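Local coordinates for protein methyltransferase (Streptomyces avermitilis, PDB 3GIW) that binds S-adenosyl-L-homocysteine and is probably an S-adenosylmethionine-dependent methyltransferase of Rossmann-like fold, although its substrate is not known, at residues W52-H58 and E265-M269; L158-L164 and L186-S192. The contacts are given in a common frame with arbitrary orientation. Residues are numbered along the deposited sequence.

Interaction 1 of 2, residues W52-H58 and E265-M269; sequences WPALPVH and EDIAM
The benzo edge of the Trp52 indole lies against the backbone of Glu265-Ile267 and the methyl of Ala268: CZ2 is 3.4 Å from Glu265 O, and CH2 is 3.6 Å from Ala268 CB. Chi1 in t (-170°) carries the ring there. Trp52 is the first residue to leave the helical conformation after helix 39-51. It opens a type I beta turn to Leu55, with Leu55 N hydrogen-bonded to Trp52 O at 2.9 Å, and the chain then enters helix 55-75. Across the contact, a 3-10 segment ends at Glu265-Asp266 and the chain extends through Ile267 into strand 269-275. CA atoms pair Ala54 with Asp266 at 5.2 Å and His58 with Ile267 at 4.8 Å. The t rotamer of His58 (chi1 159°) swings ND1 to meet Ala268 N, which donates the one direct hydrogen bond, 3.0 Å. Strand 269-275 is the antiparallel strand inserted beside 195-201 in a class I methyltransferase sheet, order 3-2-1-4-5-7-6, so the contact ties its start to the first turn of helix 55-75. Farther along that helix Asn62, which binds S-adenosyl-L-homocysteine (absent from this model), has its side chain about 4 Å from that of Met269, a selenomethionine here. Met269 CG stands 3.6 Å from His58 CE1, while His58 NE2 is hydrogen-bonded to an unidentified ligand. Water 1 accepts from Trp52 NE1 at 3.0 Å and lies 2.7 Å from Glu265 OE1 and 2.8 Å from Asp266 OD1, the latter also salt-bridged to Arg263. Val57 CG1 meets Ile267 CD1 at 4.3 Å.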
ATOM      1  N   TRP A  52     -17.537  -4.715  11.900  1.00 12.63           N
ATOM      2  CA  TRP A  52     -17.448  -3.379  11.313  1.00 11.61           C
ATOM      3  C   TRP A  52     -18.015  -3.413   9.906  1.00 13.21           C
ATOM      4  O   TRP A  52     -17.306  -3.721   8.931  1.00 11.99           O
ATOM      5  CB  TRP A  52     -15.994  -2.886  11.297  1.00 11.57           C
ATOM      6  CG  TRP A  52     -15.819  -1.444  10.935  1.00 11.63           C
ATOM      7  CD1 TRP A  52     -16.637  -0.395  11.239  1.00 11.69           C
ATOM      8  CD2 TRP A  52     -14.717  -0.890  10.213  1.00 10.57           C
ATOM      9  NE1 TRP A  52     -16.101   0.771  10.777  1.00 12.22           N
ATOM     10  CE2 TRP A  52     -14.928   0.497  10.118  1.00 11.68           C
ATOM     11  CE3 TRP A  52     -13.584  -1.443   9.634  1.00 11.77           C
ATOM     12  CZ2 TRP A  52     -14.022   1.349   9.471  1.00 12.00           C
ATOM     13  CZ3 TRP A  52     -12.696  -0.616   8.960  1.00 12.19           C
ATOM     14  CH2 TRP A  52     -12.918   0.773   8.894  1.00 11.59           C
ATOM     15  N   PRO A  53     -19.317  -3.134   9.786  1.00 12.14           N
ATOM     16  CA  PRO A  53     -19.965  -3.170   8.466  1.00 11.31           C
ATOM     17  C   PRO A  53     -19.319  -2.325   7.381  1.00 12.06           C
ATOM     18  O   PRO A  53     -19.430  -2.681   6.192  1.00 13.85           O
ATOM     19  CB  PRO A  53     -21.417  -2.759   8.755  1.00 12.67           C
ATOM     20  CG  PRO A  53     -21.621  -3.247  10.205  1.00 11.86           C
ATOM     21  CD  PRO A  53     -20.302  -2.958  10.889  1.00 11.94           C
ATOM     22  N   ALA A  54     -18.639  -1.250   7.766  1.00 11.34           N
ATOM     23  CA  ALA A  54     -17.927  -0.393   6.809  1.00 11.04           C
ATOM     24  C   ALA A  54     -16.637  -0.974   6.253  1.00 11.76           C
ATOM     25  O   ALA A  54     -16.009  -0.336   5.389  1.00 11.92           O
ATOM     26  CB  ALA A  54     -17.635   1.021   7.396  1.00 12.71           C
ATOM     27  N   LEU A  55     -16.225  -2.161   6.705  1.00 10.53           N
ATOM     28  CA  LEU A  55     -14.956  -2.723   6.207  1.00 11.61           C
ATOM     29  C   LEU A  55     -14.777  -2.619   4.663  1.00 11.10           C
ATOM     30  O   LEU A  55     -13.709  -2.203   4.188  1.00 11.24           O
ATOM     31  CB  LEU A  55     -14.705  -4.154   6.750  1.00 12.01           C
ATOM     32  CG  LEU A  55     -13.367  -4.768   6.365  1.00 11.26           C
ATOM     33  CD1 LEU A  55     -12.214  -4.024   7.009  1.00 14.34           C
ATOM     34  CD2 LEU A  55     -13.360  -6.260   6.730  1.00 14.11           C
ATOM     35  N   PRO A  56     -15.793  -3.015   3.867  1.00 11.03           N
ATOM     36  CA  PRO A  56     -15.621  -2.896   2.393  1.00 11.35           C
ATOM     37  C   PRO A  56     -15.482  -1.452   1.904  1.00 11.65           C
ATOM     38  O   PRO A  56     -14.813  -1.218   0.924  1.00 12.46           O
ATOM     39  CB  PRO A  56     -16.852  -3.595   1.798  1.00 12.88           C
ATOM     40  CG  PRO A  56     -17.527  -4.311   2.972  1.00 14.50           C
ATOM     41  CD  PRO A  56     -17.063  -3.655   4.248  1.00 12.61           C
ATOM     42  N   VAL A  57     -16.169  -0.497   2.545  1.00 11.09           N
ATOM     43  CA  VAL A  57     -16.064   0.918   2.175  1.00 11.84           C
ATOM     44  C   VAL A  57     -14.623   1.380   2.436  1.00 12.67           C
ATOM     45  O   VAL A  57     -13.994   2.012   1.590  1.00 12.12           O
ATOM     46  CB  VAL A  57     -17.098   1.762   2.982  1.00 12.74           C
ATOM     47  CG1 VAL A  57     -16.802   3.246   2.864  1.00 13.78           C
ATOM     48  CG2 VAL A  57     -18.547   1.451   2.495  1.00 13.69           C
ATOM     49  N   HIS A  58     -14.094   1.007   3.593  1.00 11.33           N
ATOM     50  CA  HIS A  58     -12.696   1.303   3.959  1.00 11.13           C
ATOM     51  C   HIS A  58     -11.684   0.724   2.956  1.00 11.26           C
ATOM     52  O   HIS A  58     -10.782   1.417   2.475  1.00 11.64           O
ATOM     53  CB  HIS A  58     -12.465   0.788   5.407  1.00 10.84           C
ATOM     54  CG  HIS A  58     -11.041   0.532   5.801  1.00 11.80           C
ATOM     55  ND1 HIS A  58     -10.220   1.514   6.332  1.00 11.86           N
ATOM     56  CD2 HIS A  58     -10.331  -0.619   5.829  1.00 13.95           C
ATOM     57  CE1 HIS A  58      -9.057   0.961   6.625  1.00 11.89           C
ATOM     58  NE2 HIS A  58      -9.083  -0.321   6.315  1.00 14.18           N
ATOM     59  N   GLU A 265     -16.273   7.730  10.367  1.00 11.96           N
ATOM     60  CA  GLU A 265     -16.110   6.492  11.086  1.00 11.98           C
ATOM     61  C   GLU A 265     -15.966   5.286  10.153  1.00 10.96           C
ATOM     62  O   GLU A 265     -15.541   4.233  10.589  1.00 11.47           O
ATOM     63  CB  GLU A 265     -17.260   6.219  12.044  1.00 11.38           C
ATOM     64  CG  GLU A 265     -18.651   6.081  11.415  1.00 12.08           C
ATOM     65  CD  GLU A 265     -19.615   5.499  12.419  1.00 13.75           C
ATOM     66  OE1 GLU A 265     -19.552   4.240  12.613  1.00 15.08           O
ATOM     67  OE2 GLU A 265     -20.380   6.275  13.059  1.00 16.22           O
ATOM     68  N   ASP A 266     -16.317   5.462   8.870  1.00 10.90           N
ATOM     69  CA  ASP A 266     -16.249   4.370   7.874  1.00 11.19           C
ATOM     70  C   ASP A 266     -14.864   4.195   7.233  1.00 11.12           C
ATOM     71  O   ASP A 266     -14.702   3.335   6.375  1.00 11.50           O
ATOM     72  CB  ASP A 266     -17.309   4.572   6.764  1.00 11.66           C
ATOM     73  CG  ASP A 266     -18.718   4.616   7.294  1.00 13.38           C
ATOM     74  OD1 ASP A 266     -19.008   3.966   8.310  1.00 12.36           O
ATOM     75  OD2 ASP A 266     -19.547   5.346   6.668  1.00 15.62           O
ATOM     76  N   ILE A 267     -13.888   5.011   7.627  1.00 10.95           N
ATOM     77  CA  ILE A 267     -12.563   5.061   6.990  1.00 10.89           C
ATOM     78  C   ILE A 267     -11.518   4.967   8.117  1.00 10.60           C
ATOM     79  O   ILE A 267     -11.502   5.821   9.007  1.00 11.72           O
ATOM     80  CB  ILE A 267     -12.396   6.387   6.152  1.00 12.10           C
ATOM     81  CG1 ILE A 267     -13.426   6.465   5.029  1.00 11.08           C
ATOM     82  CG2 ILE A 267     -10.938   6.531   5.627  1.00 11.44           C
ATOM     83  CD1 ILE A 267     -13.289   5.372   3.965  1.00 12.59           C
ATOM     84  N   ALA A 268     -10.639   3.982   8.052  1.00 11.40           N
ATOM     85  CA  ALA A 268      -9.638   3.755   9.104  1.00 10.61           C
ATOM     86  C   ALA A 268      -8.216   3.809   8.537  1.00 11.25           C
ATOM     87  O   ALA A 268      -7.319   3.123   9.060  1.00 12.76           O
ATOM     88  CB  ALA A 268      -9.893   2.404   9.861  1.00 11.25           C
HETATM   89  N   MSE A 269      -7.999   4.578   7.460  1.00 12.00           N
HETATM   90  CA  MSE A 269      -6.671   4.816   6.894  1.00 11.78           C
HETATM   91  C   MSE A 269      -6.407   6.287   6.812  1.00 11.07           C
HETATM   92  O   MSE A 269      -7.225   7.023   6.266  1.00 12.07           O
HETATM   93  CB  MSE A 269      -6.506   4.351   5.440  1.00 15.99           C
HETATM   94  CG  MSE A 269      -6.449   2.963   5.168  1.00 17.07           C
HETATM   95 SE   MSE A 269      -4.978   1.980   5.924  0.75 16.41          SE
HETATM   96  CE  MSE A 269      -5.429   0.457   4.878  1.00 20.76           C
TER
HETATM   97  O   HOH W   1     -18.426   2.619  10.701  1.00 12.93           O

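Interaction 2 of 2, residues L158-L164 and L186-S192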
ATOM      1  N   LEU A 158      18.554   4.306  -9.556  1.00 11.04           N
ATOM      2  CA  LEU A 158      18.453   4.960  -8.244  1.00 12.27           C
ATOM      3  C   LEU A 158      19.210   6.286  -8.130  1.00 11.42           C
ATOM      4  O   LEU A 158      19.280   6.882  -7.041  1.00 12.60           O
ATOM      5  CB  LEU A 158      18.853   4.002  -7.117  1.00 13.45           C
ATOM      6  CG  LEU A 158      18.050   2.688  -7.041  1.00 14.79           C
ATOM      7  CD1 LEU A 158      18.493   1.926  -5.779  1.00 17.14           C
ATOM      8  CD2 LEU A 158      16.536   2.966  -7.046  1.00 15.46           C
ATOM      9  N   THR A 159      19.749   6.766  -9.258  1.00 10.77           N
ATOM     10  CA  THR A 159      20.249   8.133  -9.347  1.00 10.20           C
ATOM     11  C   THR A 159      19.211   9.124  -9.883  1.00 12.03           C
ATOM     12  O   THR A 159      19.496  10.324 -10.029  1.00 11.54           O
ATOM     13  CB  THR A 159      21.556   8.228 -10.197  1.00  9.82           C
ATOM     14  OG1 THR A 159      21.271   8.085 -11.593  1.00 10.27           O
ATOM     15  CG2 THR A 159      22.619   7.161  -9.765  1.00 11.33           C
ATOM     16  N   ARG A 160      17.997   8.645 -10.123  1.00 11.03           N
ATOM     17  CA  ARG A 160      16.897   9.514 -10.576  1.00 11.25           C
ATOM     18  C   ARG A 160      15.704   9.322  -9.638  1.00 11.31           C
ATOM     19  O   ARG A 160      15.629   8.315  -8.963  1.00 12.35           O
ATOM     20  CB  ARG A 160      16.509   9.221 -12.024  1.00 12.10           C
ATOM     21  CG  ARG A 160      17.629   9.587 -12.996  1.00 15.70           C
ATOM     22  CD  ARG A 160      17.443   8.969 -14.364  1.00 19.66           C
ATOM     23  NE  ARG A 160      18.683   9.042 -15.147  1.00 22.37           N
ATOM     24  CZ  ARG A 160      19.108  10.135 -15.754  1.00 22.17           C
ATOM     25  NH1 ARG A 160      18.410  11.253 -15.658  1.00 24.71           N
ATOM     26  NH2 ARG A 160      20.253  10.117 -16.433  1.00 23.53           N
ATOM     27  N   PRO A 161      14.799  10.316  -9.538  1.00 11.03           N
ATOM     28  CA  PRO A 161      13.727  10.218  -8.558  1.00 11.44           C
ATOM     29  C   PRO A 161      12.896   8.944  -8.674  1.00 11.59           C
ATOM     30  O   PRO A 161      12.564   8.471  -9.766  1.00 11.60           O
ATOM     31  CB  PRO A 161      12.900  11.475  -8.824  1.00 12.92           C
ATOM     32  CG  PRO A 161      13.886  12.442  -9.429  1.00 13.42           C
ATOM     33  CD  PRO A 161      14.763  11.591 -10.282  1.00 12.13           C
ATOM     34  N   VAL A 162      12.503   8.451  -7.503  1.00 11.37           N
ATOM     35  CA  VAL A 162      11.631   7.287  -7.348  1.00 12.33           C
ATOM     36  C   VAL A 162      10.526   7.630  -6.332  1.00 12.82           C
ATOM     37  O   VAL A 162      10.792   8.322  -5.346  1.00 12.47           O
ATOM     38  CB  VAL A 162      12.455   6.095  -6.780  1.00 11.62           C
ATOM     39  CG1 VAL A 162      11.592   4.873  -6.510  1.00 12.25           C
ATOM     40  CG2 VAL A 162      13.594   5.643  -7.756  1.00 11.50           C
ATOM     41  N   ALA A 163       9.287   7.186  -6.595  1.00 11.92           N
ATOM     42  CA  ALA A 163       8.232   7.190  -5.568  1.00 12.76           C
ATOM     43  C   ALA A 163       8.189   5.833  -4.873  1.00 12.74           C
ATOM     44  O   ALA A 163       7.956   4.800  -5.527  1.00 12.75           O
ATOM     45  CB  ALA A 163       6.886   7.476  -6.163  1.00 13.94           C
ATOM     46  N   LEU A 164       8.422   5.863  -3.569  1.00 12.73           N
ATOM     47  CA  LEU A 164       8.350   4.719  -2.689  1.00 12.06           C
ATOM     48  C   LEU A 164       6.912   4.677  -2.180  1.00 12.64           C
ATOM     49  O   LEU A 164       6.493   5.574  -1.445  1.00 12.06           O
ATOM     50  CB  LEU A 164       9.332   4.863  -1.533  1.00 12.49           C
ATOM     51  CG  LEU A 164       9.357   3.741  -0.508  1.00 13.12           C
ATOM     52  CD1 LEU A 164       9.778   2.398  -1.095  1.00 15.32           C
ATOM     53  CD2 LEU A 164      10.277   4.105   0.673  1.00 15.25           C
ATOM     54  N   LEU A 186      14.545   2.232   3.444  1.00 13.08           N
ATOM     55  CA  LEU A 186      14.222   2.124   2.021  1.00 13.59           C
ATOM     56  C   LEU A 186      14.284   3.442   1.265  1.00 14.66           C
ATOM     57  O   LEU A 186      14.603   3.457   0.059  1.00 15.94           O
ATOM     58  CB  LEU A 186      12.833   1.486   1.813  1.00 14.66           C
ATOM     59  CG  LEU A 186      12.727   0.035   2.274  1.00 14.91           C
ATOM     60  CD1 LEU A 186      11.253  -0.406   2.423  1.00 17.63           C
ATOM     61  CD2 LEU A 186      13.484  -0.867   1.316  1.00 16.34           C
ATOM     62  N   LEU A 187      13.995   4.541   1.943  1.00 13.95           N
ATOM     63  CA  LEU A 187      14.014   5.857   1.301  1.00 14.73           C
ATOM     64  C   LEU A 187      15.459   6.394   1.147  1.00 16.26           C
ATOM     65  O   LEU A 187      15.733   7.222   0.279  1.00 15.71           O
ATOM     66  CB  LEU A 187      13.146   6.841   2.113  1.00 16.64           C
ATOM     67  CG  LEU A 187      12.828   8.227   1.491  1.00 17.71           C
ATOM     68  CD1 LEU A 187      12.099   8.146   0.151  1.00 20.34           C
ATOM     69  CD2 LEU A 187      11.982   9.051   2.473  1.00 17.32           C
ATOM     70  N   GLU A 188      16.377   5.950   2.008  1.00 16.74           N
ATOM     71  CA  GLU A 188      17.761   6.451   2.040  1.00 18.83           C
ATOM     72  C   GLU A 188      18.417   6.540   0.663  1.00 17.82           C
ATOM     73  O   GLU A 188      18.950   7.603   0.317  1.00 17.48           O
ATOM     74  CB  GLU A 188      18.619   5.579   2.967  1.00 21.70           C
ATOM     75  CG  GLU A 188      18.414   5.830   4.425  1.00 25.94           C
ATOM     76  CD  GLU A 188      19.024   7.128   4.903  1.00 28.62           C
ATOM     77  OE1 GLU A 188      19.751   7.780   4.106  1.00 30.63           O
ATOM     78  OE2 GLU A 188      18.769   7.488   6.086  1.00 30.05           O
ATOM     79  N   PRO A 189      18.428   5.431  -0.108  1.00 17.07           N
ATOM     80  CA  PRO A 189      19.148   5.464  -1.417  1.00 17.58           C
ATOM     81  C   PRO A 189      18.459   6.231  -2.540  1.00 17.32           C
ATOM     82  O   PRO A 189      19.015   6.356  -3.647  1.00 18.82           O
ATOM     83  CB  PRO A 189      19.248   3.986  -1.795  1.00 17.44           C
ATOM     84  CG  PRO A 189      18.083   3.355  -1.159  1.00 18.29           C
ATOM     85  CD  PRO A 189      17.930   4.070   0.166  1.00 17.66           C
ATOM     86  N   LEU A 190      17.249   6.709  -2.304  1.00 14.59           N
ATOM     87  CA  LEU A 190      16.510   7.385  -3.352  1.00 14.84           C
ATOM     88  C   LEU A 190      16.997   8.840  -3.341  1.00 15.46           C
ATOM     89  O   LEU A 190      17.252   9.411  -2.290  1.00 16.30           O
ATOM     90  CB  LEU A 190      15.007   7.240  -3.103  1.00 14.78           C
ATOM     91  CG  LEU A 190      14.551   5.795  -2.895  1.00 15.30           C
ATOM     92  CD1 LEU A 190      13.015   5.681  -2.775  1.00 16.66           C
ATOM     93  CD2 LEU A 190      15.039   4.897  -4.015  1.00 15.46           C
ATOM     94  N   PRO A 191      17.176   9.432  -4.516  1.00 13.91           N
ATOM     95  CA  PRO A 191      17.684  10.813  -4.577  1.00 13.30           C
ATOM     96  C   PRO A 191      16.704  11.910  -4.165  1.00 13.81           C
ATOM     97  O   PRO A 191      15.488  11.700  -4.086  1.00 12.61           O
ATOM     98  CB  PRO A 191      18.052  10.989  -6.055  1.00 14.56           C
ATOM     99  CG  PRO A 191      17.254   9.980  -6.754  1.00 15.72           C
ATOM    100  CD  PRO A 191      16.967   8.849  -5.850  1.00 13.67           C
ATOM    101  N   SER A 192      17.243  13.105  -3.947  1.00 15.15           N
ATOM    102  CA  SER A 192      16.437  14.292  -3.822  1.00 15.33           C
ATOM    103  C   SER A 192      15.415  14.357  -4.950  1.00 14.21           C
ATOM    104  O   SER A 192      15.727  14.064  -6.111  1.00 15.00           O
ATOM    105  CB  SER A 192      17.348  15.518  -3.852  1.00 18.02           C
ATOM    106  OG  SER A 192      18.132  15.516  -2.667  1.00 21.03           O
TER
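This is an apolar contact within a right-handed beta-alpha-beta crossover: the loop leading into strand 163-167 packs on the turn that leaves helix 179-187 and heads for the neighbouring parallel strand 195-201, with which Val162 and Leu164 make their backbone pairing. Leu190 sits in the middle. Its CD2 touches Leu158 CD2 at 3.9 Å and Val162 CB at 4.0 Å, and its CD1 lies 4.0 Å from Leu164 CB, so one leucine fills the space between the loop and the strand. Deeper in, Leu164 CD2 rests on Leu186 and Leu187, 3.8 Å from Leu186 CB and 4.2 Å from Leu187 CB. A type I turn from Leu187 to Leu190, closed by Leu190 N to Leu187 O at 3.0 Å, reverses the chain and puts Leu190 in place. Nearer the surface, the ring of Pro191 lies in the bend of residues 158-161, with CD 3.3 Å from Leu158 O and CG 3.2 Å from Arg160 O. Lys276, close to the C-terminus, donates to the carbonyls of Leu187 and Leu190, and Leu186 also packs against Pro143 and Leu147 of helix 143-147. Leu158 O and Pro189 O, 3.4 Å apart, are both acceptors. With no hydrogen bond between the segments, the contact rests on the close fit of apolar side chains and of the Pro191 ring against backbone carbonyls.

In the fold
The two contacts lie on opposite sides of the chain's centre, their own centres 33 Å apart and their nearest atoms about 14 Å apart, and interaction 2 is nested within the chain span closed by interaction 1. Each concerns an approach to the sheet: residues 265-269 lead into an antiparallel strand, residues 158-164 into a parallel one. Interaction 1 is buried and mixes a direct hydrogen bond, a bridging water and aromatic packing. Interaction 2 grades from buried leucines to more exposed residues around Pro191 and relies on apolar fit. Both come near residues that bind S-adenosyl-L-homocysteine, interaction 2 through Leu186 beside Met140. Strand 195-201 separates the two strands they serve.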